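Local coordinates for Peptide/nickel transport system substrate-binding protein (Listeria monocytogenes serotype 1/2a, PDB 5KZT) that binds peptides as an OppA-type extracellular solute-binding protein and probably hands them to a membrane transporter for uptake, at residues A111-L116 and G426-D431; N191-L196 and T520-Y525; D308-N313 and A379-E384. All coordinates share one frame; numbering follows the deposited sequence.

Interaction 1: residues A111-L116 and G426-D431; sequences ATYSYL and GPDYQD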
loop_
_atom_site.group_PDB
_atom_site.type_symbol
_atom_site.label_atom_id
_atom_site.label_comp_id
_atom_site.label_asym_id
_atom_site.label_seq_id
_atom_site.Cartn_x
_atom_site.Cartn_y
_atom_site.Cartn_z
ATOM N N ALA A 111 7.469 13.598 -2.342
ATOM C CA ALA A 111 6.931 12.427 -1.651
ATOM C C ALA A 111 5.625 12.060 -2.310
ATOM O O ALA A 111 4.742 12.916 -2.431
ATOM C CB ALA A 111 6.695 12.736 -0.191
ATOM N N THR A 112 5.477 10.798 -2.718
ATOM C CA THR A 112 4.277 10.410 -3.449
ATOM C C THR A 112 3.016 10.544 -2.610
ATOM O O THR A 112 1.943 10.758 -3.178
ATOM C CB THR A 112 4.344 8.983 -4.009
ATOM O OG1 THR A 112 4.562 8.056 -2.938
ATOM C CG2 THR A 112 5.437 8.855 -5.058
ATOM N N TYR A 113 3.128 10.443 -1.277
ATOM C CA TYR A 113 1.960 10.556 -0.397
ATOM C C TYR A 113 1.696 11.992 0.068
ATOM O O TYR A 113 0.880 12.228 0.961
ATOM C CB TYR A 113 2.130 9.638 0.808
ATOM C CG TYR A 113 1.564 8.243 0.680
ATOM C CD1 TYR A 113 0.239 8.033 0.293
ATOM C CD2 TYR A 113 2.326 7.138 1.033
ATOM C CE1 TYR A 113 -0.300 6.768 0.258
ATOM C CE2 TYR A 113 1.803 5.868 0.979
ATOM C CZ TYR A 113 0.489 5.680 0.594
ATOM O OH TYR A 113 -0.048 4.399 0.583
ATOM N N SER A 114 2.350 12.968 -0.551
ATOM C CA SER A 114 2.110 14.362 -0.172
ATOM C C SER A 114 0.619 14.749 -0.265
ATOM O O SER A 114 0.158 15.607 0.488
ATOM C CB SER A 114 2.969 15.307 -1.001
ATOM O OG SER A 114 2.556 15.295 -2.343
ATOM N N TYR A 115 -0.127 14.098 -1.165
ATOM C CA TYR A 115 -1.557 14.363 -1.344
ATOM C C TYR A 115 -2.422 14.057 -0.095
ATOM O O TYR A 115 -3.473 14.656 0.073
ATOM C CB TYR A 115 -2.102 13.644 -2.581
ATOM C CG TYR A 115 -2.204 12.132 -2.488
ATOM C CD1 TYR A 115 -3.367 11.518 -2.012
ATOM C CD2 TYR A 115 -1.163 11.312 -2.908
ATOM C CE1 TYR A 115 -3.461 10.131 -1.930
ATOM C CE2 TYR A 115 -1.267 9.928 -2.874
ATOM C CZ TYR A 115 -2.419 9.343 -2.366
ATOM O OH TYR A 115 -2.544 7.979 -2.315
ATOM N N LEU A 116 -1.964 13.174 0.789
ATOM C CA LEU A 116 -2.693 12.891 2.026
ATOM C C LEU A 116 -2.789 14.129 2.911
ATOM O O LEU A 116 -3.720 14.264 3.718
ATOM C CB LEU A 116 -2.023 11.768 2.824
ATOM C CG LEU A 116 -2.026 10.375 2.196
ATOM C CD1 LEU A 116 -1.300 9.401 3.096
ATOM C CD2 LEU A 116 -3.433 9.894 1.912
ATOM N N GLY A 426 -3.538 -1.540 -1.412
ATOM C CA GLY A 426 -4.151 -1.811 -0.121
ATOM C C GLY A 426 -4.547 -0.499 0.527
ATOM O O GLY A 426 -3.867 0.527 0.348
ATOM N N PRO A 427 -5.637 -0.502 1.298
ATOM C CA PRO A 427 -6.167 0.750 1.826
ATOM C C PRO A 427 -5.307 1.342 2.934
ATOM O O PRO A 427 -4.767 0.599 3.742
ATOM C CB PRO A 427 -7.529 0.344 2.363
ATOM C CG PRO A 427 -7.338 -1.086 2.771
ATOM C CD PRO A 427 -6.414 -1.669 1.754
ATOM N N ASP A 428 -5.229 2.667 2.982
ATOM C CA ASP A 428 -4.523 3.380 4.063
ATOM C C ASP A 428 -5.456 3.912 5.149
ATOM O O ASP A 428 -4.978 4.332 6.194
ATOM C CB ASP A 428 -3.712 4.530 3.471
ATOM C CG ASP A 428 -2.763 4.061 2.389
ATOM O OD1 ASP A 428 -2.256 2.927 2.494
ATOM O OD2 ASP A 428 -2.558 4.791 1.407
ATOM N N TYR A 429 -6.766 3.875 4.882
ATOM C CA TYR A 429 -7.808 4.229 5.830
ATOM C C TYR A 429 -9.133 3.730 5.261
ATOM O O TYR A 429 -9.191 3.376 4.084
ATOM C CB TYR A 429 -7.855 5.744 6.066
ATOM C CG TYR A 429 -7.991 6.573 4.807
ATOM C CD1 TYR A 429 -6.866 6.979 4.082
ATOM C CD2 TYR A 429 -9.244 7.016 4.386
ATOM C CE1 TYR A 429 -6.988 7.758 2.934
ATOM C CE2 TYR A 429 -9.377 7.796 3.257
ATOM C CZ TYR A 429 -8.252 8.153 2.523
ATOM O OH TYR A 429 -8.441 8.924 1.408
ATOM N N GLN A 430 -10.180 3.755 6.077
ATOM C CA GLN A 430 -11.427 3.072 5.753
ATOM C C GLN A 430 -12.471 3.990 5.110
ATOM O O GLN A 430 -13.402 4.444 5.749
ATOM C CB GLN A 430 -11.972 2.346 6.995
ATOM C CG GLN A 430 -12.986 1.272 6.640
ATOM C CD GLN A 430 -13.614 0.639 7.857
ATOM O OE1 GLN A 430 -12.918 0.358 8.848
ATOM N NE2 GLN A 430 -14.958 0.402 7.800
ATOM N N ASP A 431 -12.285 4.238 3.825
ATOM C CA ASP A 431 -13.160 5.100 3.039
ATOM C C ASP A 431 -12.807 4.808 1.575
ATOM O O ASP A 431 -11.653 4.483 1.288
ATOM C CB ASP A 431 -12.872 6.571 3.395
ATOM C CG ASP A 431 -13.757 7.557 2.646
ATOM O OD1 ASP A 431 -14.846 7.885 3.150
ATOM O OD2 ASP A 431 -13.372 8.013 1.556
#
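Tyr113 and Asp428 meet in the one hydrogen bond between these two segments: the phenol OH of Tyr113 donates to OD2 of Asp428 over 2.7 Å. The two side chains arrive from opposite directions. The hydroxyl reaches OD2 on its syn side but lies 33° out of the carboxylate plane, while ring and carboxylate planes are turned 74° against each other. OD2 lies oblique to the ring, with CE1 of Tyr113 3.2 Å from OD2 of Asp428. On the acid, CG stands anti to the carbonyl carbon (chi1 -55°), which sends the carboxylate across to the tyrosine.

Both groups also serve the ligand. OD1 of Asp428 and OH of Tyr113 each hydrogen-bond to the backbone of the bound peptide, and the backbone of Gly426 bonds to it as well. The Tyr113–Asp428 pair therefore forms part of the binding site, and each residue probably helps to position the other's polar end. Recognition through the peptide main chain fits the way OppA proteins accept varied sequences.

Apolar contact is slighter. CD2 of Leu116 approaches CE1 of Tyr429 at 4.3 Å, oblique to the ring, and together the two segments bury 136 Å². The hydroxyl of Tyr429 turns elsewhere, to OG of Ser433.

Phe163 packs edge-to-face with Tyr113 and also touches Asp428, while Tyr156 stacks on Tyr429. Segment 111-116, whose residues 114-116 begin a 3-10 stretch that continues beyond Leu116, belongs to the loop between helices 94-105 and 123-127; segment 426-431 leaves strand 420-425 for helix 433-436. Trp425, at the end of that strand, lies against Tyr113 and Tyr115, and Leu160 of helix 157-161 lies against Tyr429.

Interaction 2: residues N191-L196 and T520-Y525; sequences NGPFEL and TYKETY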
loop_
_atom_site.group_PDB
_atom_site.type_symbol
_atom_site.label_atom_id
_atom_site.label_comp_id
_atom_site.label_asym_id
_atom_site.label_seq_id
_atom_site.Cartn_x
_atom_site.Cartn_y
_atom_site.Cartn_z
ATOM N N ASN A 191 11.877 5.383 16.935
ATOM C CA ASN A 191 11.087 5.764 18.105
ATOM C C ASN A 191 9.941 4.791 18.339
ATOM O O ASN A 191 9.023 5.097 19.082
ATOM C CB ASN A 191 10.569 7.215 17.993
ATOM C CG ASN A 191 9.404 7.367 17.024
ATOM O OD1 ASN A 191 9.391 6.754 15.957
ATOM N ND2 ASN A 191 8.431 8.199 17.380
ATOM N N GLY A 192 10.029 3.604 17.743
ATOM C CA GLY A 192 8.978 2.603 17.835
ATOM C C GLY A 192 9.423 1.416 18.673
ATOM O O GLY A 192 10.479 1.460 19.291
ATOM N N PRO A 193 8.602 0.354 18.720
ATOM C CA PRO A 193 8.936 -0.838 19.527
ATOM C C PRO A 193 10.260 -1.521 19.212
ATOM O O PRO A 193 10.852 -2.142 20.110
ATOM C CB PRO A 193 7.761 -1.789 19.262
ATOM C CG PRO A 193 6.633 -0.899 18.860
ATOM C CD PRO A 193 7.219 0.317 18.219
ATOM N N PHE A 194 10.707 -1.437 17.957
ATOM C CA PHE A 194 11.891 -2.133 17.496
ATOM C C PHE A 194 12.883 -1.177 16.826
ATOM O O PHE A 194 12.502 -0.116 16.317
ATOM C CB PHE A 194 11.477 -3.246 16.534
ATOM C CG PHE A 194 10.590 -4.283 17.164
ATOM C CD1 PHE A 194 11.131 -5.317 17.906
ATOM C CD2 PHE A 194 9.221 -4.220 17.025
ATOM C CE1 PHE A 194 10.313 -6.270 18.515
ATOM C CE2 PHE A 194 8.392 -5.155 17.646
ATOM C CZ PHE A 194 8.944 -6.199 18.374
ATOM N N GLU A 195 14.162 -1.520 16.916
ATOM C CA GLU A 195 15.185 -0.952 16.058
ATOM C C GLU A 195 15.399 -1.888 14.863
ATOM O O GLU A 195 15.286 -3.107 15.027
ATOM C CB GLU A 195 16.498 -0.884 16.808
ATOM C CG GLU A 195 16.444 -0.057 18.069
ATOM C CD GLU A 195 17.817 0.142 18.654
ATOM O OE1 GLU A 195 18.396 -0.838 19.181
ATOM O OE2 GLU A 195 18.309 1.282 18.581
ATOM N N LEU A 196 15.741 -1.326 13.701
ATOM C CA LEU A 196 16.163 -2.103 12.531
ATOM C C LEU A 196 17.674 -2.270 12.542
ATOM O O LEU A 196 18.393 -1.318 12.795
ATOM C CB LEU A 196 15.717 -1.459 11.209
ATOM C CG LEU A 196 15.796 -2.295 9.929
ATOM C CD1 LEU A 196 14.766 -3.420 9.948
ATOM C CD2 LEU A 196 15.574 -1.453 8.686
ATOM N N THR A 520 1.520 -5.224 13.081
ATOM C CA THR A 520 2.133 -4.590 14.242
ATOM C C THR A 520 2.621 -5.725 15.128
ATOM O O THR A 520 1.805 -6.469 15.688
ATOM C CB THR A 520 1.149 -3.695 14.994
ATOM O OG1 THR A 520 0.675 -2.665 14.109
ATOM C CG2 THR A 520 1.829 -3.054 16.223
ATOM N N TYR A 521 3.944 -5.871 15.224
ATOM C CA TYR A 521 4.553 -6.941 16.005
ATOM C C TYR A 521 4.753 -6.584 17.474
ATOM O O TYR A 521 5.219 -7.442 18.239
ATOM C CB TYR A 521 5.915 -7.336 15.430
ATOM C CG TYR A 521 5.909 -7.671 13.963
ATOM C CD1 TYR A 521 4.919 -8.505 13.405
ATOM C CD2 TYR A 521 6.890 -7.186 13.133
ATOM C CE1 TYR A 521 4.921 -8.819 12.049
ATOM C CE2 TYR A 521 6.907 -7.499 11.773
ATOM C CZ TYR A 521 5.922 -8.308 11.234
ATOM O OH TYR A 521 5.956 -8.573 9.877
ATOM N N LYS A 522 4.417 -5.347 17.851
ATOM C CA LYS A 522 4.698 -4.779 19.174
ATOM C C LYS A 522 4.421 -5.753 20.313
ATOM O O LYS A 522 5.291 -5.933 21.143
ATOM C CB LYS A 522 3.896 -3.492 19.385
ATOM C CG LYS A 522 4.100 -2.795 20.714
ATOM C CD LYS A 522 3.213 -1.562 20.823
ATOM C CE LYS A 522 3.184 -1.064 22.255
ATOM N NZ LYS A 522 2.467 0.229 22.382
ATOM N N GLU A 523 3.231 -6.356 20.344
ATOM C CA GLU A 523 2.809 -7.190 21.494
ATOM C C GLU A 523 2.685 -8.661 21.133
ATOM O O GLU A 523 2.115 -9.443 21.885
ATOM C CB GLU A 523 1.503 -6.663 22.091
ATOM C CG GLU A 523 1.592 -5.209 22.546
ATOM C CD GLU A 523 0.447 -4.792 23.470
ATOM O OE1 GLU A 523 0.275 -5.387 24.543
ATOM O OE2 GLU A 523 -0.264 -3.818 23.158
ATOM N N THR A 524 3.225 -9.039 19.980
ATOM C CA THR A 524 3.329 -10.425 19.582
ATOM C C THR A 524 4.265 -11.164 20.531
ATOM O O THR A 524 5.233 -10.596 21.044
ATOM C CB THR A 524 3.833 -10.495 18.136
ATOM O OG1 THR A 524 2.938 -9.713 17.344
ATOM C CG2 THR A 524 3.905 -11.925 17.600
ATOM N N TYR A 525 3.951 -12.420 20.798
ATOM C CA TYR A 525 4.820 -13.248 21.650
ATOM C C TYR A 525 4.677 -14.713 21.271
ATOM O O TYR A 525 3.765 -15.080 20.517
ATOM C CB TYR A 525 4.498 -13.012 23.158
ATOM C CG TYR A 525 3.150 -13.512 23.593
ATOM C CD1 TYR A 525 2.015 -12.705 23.498
ATOM C CD2 TYR A 525 3.000 -14.801 24.109
ATOM C CE1 TYR A 525 0.764 -13.182 23.892
ATOM C CE2 TYR A 525 1.765 -15.283 24.497
ATOM C CZ TYR A 525 0.653 -14.481 24.390
ATOM O OH TYR A 525 -0.572 -14.996 24.767
#
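Pro193 lays its ring against the aliphatic part of Lys522, the two side chains crossing at about a right angle. CG of Pro193 is 3.7 Å from CG of Lys522, and CB and CD of the lysine also lie within 4.0 Å of CG of Pro193. With its CG anti to the backbone N (chi1 -180°) and the chain extended beyond, Lys522 passes the proline and carries its ammonium onward to a salt bridge with Asp216 and a hydrogen bond with Tyr214.

The ring of Phe194 works differently, presenting an edge to the backbone of the turn. Its CE2 lies 3.9 Å from the carbonyl carbon of Tyr521 and 4.0 Å from CB of Tyr521; O of Tyr521 and N of Lys522 both lie near the ring plane. No hydrogen bond crosses between the segments, so the 162 Å² buried here comes from van der Waals packing.

Residues 521-524 make a type I beta turn, closed by N of Thr524 bonding to O of Tyr521 at 3.1 Å. This turn links strands 519-520 and 525-526 and packs at the start of strand 194-197, an outermost strand of a mixed four-stranded sheet. Phe194 also touches Gln44 of helix 36-45 and Tyr208 of strand 205-210, while Ile225 of strand 224-229 meets both Phe194 and Tyr521.

Interaction 3: residues D308-N313 and A379-E384; sequences DTVLKN and ARKSSE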
loop_
_atom_site.group_PDB
_atom_site.type_symbol
_atom_site.label_atom_id
_atom_site.label_comp_id
_atom_site.label_asym_id
_atom_site.label_seq_id
_atom_site.Cartn_x
_atom_site.Cartn_y
_atom_site.Cartn_z
ATOM N N ASP A 308 -8.609 -19.269 -9.573
ATOM C CA ASP A 308 -8.675 -20.734 -9.382
ATOM C C ASP A 308 -7.405 -21.480 -9.776
ATOM O O ASP A 308 -7.237 -22.634 -9.400
ATOM C CB ASP A 308 -9.799 -21.368 -10.234
ATOM C CG ASP A 308 -11.211 -21.010 -9.767
ATOM O OD1 ASP A 308 -11.385 -20.394 -8.694
ATOM O OD2 ASP A 308 -12.168 -21.356 -10.512
ATOM N N THR A 309 -6.577 -20.871 -10.618
ATOM C CA THR A 309 -5.403 -21.527 -11.189
ATOM C C THR A 309 -4.120 -20.959 -10.615
ATOM O O THR A 309 -3.266 -21.703 -10.149
ATOM C CB THR A 309 -5.391 -21.347 -12.726
ATOM O OG1 THR A 309 -6.625 -21.855 -13.252
ATOM C CG2 THR A 309 -4.202 -22.074 -13.383
ATOM N N VAL A 310 -3.980 -19.644 -10.665
ATOM C CA VAL A 310 -2.734 -18.990 -10.253
ATOM C C VAL A 310 -2.631 -18.774 -8.741
ATOM O O VAL A 310 -1.564 -18.975 -8.179
ATOM C CB VAL A 310 -2.543 -17.656 -11.003
ATOM C CG1 VAL A 310 -1.333 -16.879 -10.477
ATOM C CG2 VAL A 310 -2.433 -17.919 -12.500
ATOM N N LEU A 311 -3.718 -18.363 -8.099
ATOM C CA LEU A 311 -3.685 -17.968 -6.684
ATOM C C LEU A 311 -4.032 -19.092 -5.705
ATOM O O LEU A 311 -3.217 -19.460 -4.866
ATOM C CB LEU A 311 -4.605 -16.766 -6.463
ATOM C CG LEU A 311 -4.163 -15.508 -7.228
ATOM C CD1 LEU A 311 -5.163 -14.392 -7.026
ATOM C CD2 LEU A 311 -2.777 -15.037 -6.814
ATOM N N LYS A 312 -5.242 -19.625 -5.817
ATOM C CA LYS A 312 -5.689 -20.769 -5.005
ATOM C C LYS A 312 -5.497 -20.550 -3.506
ATOM O O LYS A 312 -5.100 -21.476 -2.785
ATOM C CB LYS A 312 -4.959 -22.053 -5.432
ATOM C CG LYS A 312 -5.232 -22.495 -6.867
ATOM C CD LYS A 312 -4.723 -23.920 -7.071
ATOM C CE LYS A 312 -5.085 -24.452 -8.438
ATOM N NZ LYS A 312 -4.432 -25.752 -8.730
ATOM N N ASN A 313 -5.772 -19.336 -3.040
ATOM C CA ASN A 313 -5.380 -18.931 -1.695
ATOM C C ASN A 313 -6.469 -18.157 -0.977
ATOM O O ASN A 313 -6.186 -17.445 -0.014
ATOM C CB ASN A 313 -4.084 -18.095 -1.766
ATOM C CG ASN A 313 -4.251 -16.801 -2.542
ATOM O OD1 ASN A 313 -5.350 -16.442 -2.947
ATOM N ND2 ASN A 313 -3.147 -16.090 -2.759
ATOM N N ALA A 379 4.393 -14.684 -9.421
ATOM C CA ALA A 379 4.204 -13.567 -10.356
ATOM C C ALA A 379 4.501 -14.011 -11.796
ATOM O O ALA A 379 3.799 -13.613 -12.707
ATOM C CB ALA A 379 5.081 -12.387 -9.972
ATOM N N ARG A 380 5.526 -14.839 -11.970
ATOM C CA ARG A 380 5.861 -15.442 -13.270
ATOM C C ARG A 380 4.737 -16.376 -13.802
ATOM O O ARG A 380 4.399 -16.343 -14.970
ATOM C CB ARG A 380 7.202 -16.171 -13.144
ATOM C CG ARG A 380 7.687 -16.950 -14.360
ATOM C CD ARG A 380 9.046 -17.554 -14.045
ATOM N NE ARG A 380 9.458 -18.594 -14.997
ATOM C CZ ARG A 380 10.628 -19.242 -14.961
ATOM N NH1 ARG A 380 11.528 -18.980 -14.008
ATOM N NH2 ARG A 380 10.909 -20.167 -15.884
ATOM N N LYS A 381 4.166 -17.203 -12.933
ATOM C CA LYS A 381 2.965 -17.976 -13.258
ATOM C C LYS A 381 1.783 -17.074 -13.683
ATOM O O LYS A 381 1.070 -17.358 -14.663
ATOM C CB LYS A 381 2.558 -18.820 -12.051
ATOM C CG LYS A 381 1.471 -19.829 -12.338
ATOM C CD LYS A 381 1.028 -20.515 -11.064
ATOM C CE LYS A 381 -0.101 -21.476 -11.351
ATOM N NZ LYS A 381 0.328 -22.593 -12.235
ATOM N N SER A 382 1.587 -15.996 -12.928
ATOM C CA SER A 382 0.549 -15.025 -13.202
ATOM C C SER A 382 0.709 -14.422 -14.587
ATOM O O SER A 382 -0.231 -14.416 -15.375
ATOM C CB SER A 382 0.563 -13.915 -12.149
ATOM O OG SER A 382 -0.177 -12.797 -12.570
ATOM N N SER A 383 1.905 -13.924 -14.863
ATOM C CA SER A 383 2.222 -13.313 -16.157
ATOM C C SER A 383 2.053 -14.265 -17.344
ATOM O O SER A 383 1.524 -13.866 -18.395
ATOM C CB SER A 383 3.637 -12.766 -16.128
ATOM O OG SER A 383 3.684 -11.635 -15.264
ATOM N N GLU A 384 2.517 -15.497 -17.184
ATOM C CA GLU A 384 2.344 -16.529 -18.229
ATOM C C GLU A 384 0.853 -16.841 -18.479
ATOM O O GLU A 384 0.438 -17.020 -19.627
ATOM C CB GLU A 384 3.164 -17.802 -17.902
ATOM C CG GLU A 384 4.641 -17.703 -18.337
ATOM C CD GLU A 384 5.602 -18.697 -17.668
ATOM O OE1 GLU A 384 6.676 -18.972 -18.248
ATOM O OE2 GLU A 384 5.326 -19.197 -16.552
HETATM O O HOH W 1 -2.221 -24.176 -10.840
#
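Two first torsions set this helix contact: CG1 of Val310 is swung opposite the backbone N (chi1 174°), as is CG of Lys381 (chi1 -170°). The first directs the valine methyl at Ser382, where CG1 of Val310 is 3.8 Å from CA of Ser382 and 3.9 Å from its CB. The second starts an extended lysine chain that runs toward the end of the facing helix and bends only at its last torsion, chi4 65°.

CE of Lys381 thereby settles 3.8 Å from CA of Val310 and comes into close contact, at 3.4 Å, with the carbonyl O of Thr309. A water donates to this O of Thr309 at 2.8 Å. The same water accepts weak bonds from NZ of Lys381 and NZ of Lys312, and so bridges the segments. The two ammonium nitrogens remain 6.7 Å apart, and that of Lys312 has a salt bridge with Asp253, which probably eases the proximity of like charges.

The contact joins the end of helix 303-311 to the early part of helix 377-393. The first helix widens into a pi-like turn over its last residues, 308-311, and Lys312 is the first residue to depart from it, its phi turning positive. In this solute-binding fold, helix 377-393 is the connection of a beta-alpha-beta crossover between the adjacent parallel strands 367-374 and 397-404 of the large mixed sheet, and its Ala379 and Ser383 touch strand 367-374.

Phe385 extends the packing on Thr309 and Val310, while Asn378 touches Val310 and Leu311. OG of Ser382 bonds to the hydroxyl of Tyr306, one helical turn before Val310. Leu311, Ala379 and Ser382 each pack against a basic side chain of the bound peptide.

Overall arrangement
From the N terminus, the chain first reaches 111-116, whose partner 426-431 comes only after 309 intervening residues. Segment 191-196 follows within that loop, but its partner 520-525 lies beyond it near the C terminus, so interactions 1 and 2 cross. Interaction 3, between 308-313 and 379-384, closes a much shorter loop nested inside both. Interaction 1 joins two loops at the peptide site, interaction 2 sets a C-terminal turn against the edge of the four-stranded sheet, and interaction 3 pairs two helices beside the large mixed sheet. The contacts do not touch: their centres lie about 23 to 33 Å apart, although interactions 1 and 3 both reach the bound peptide.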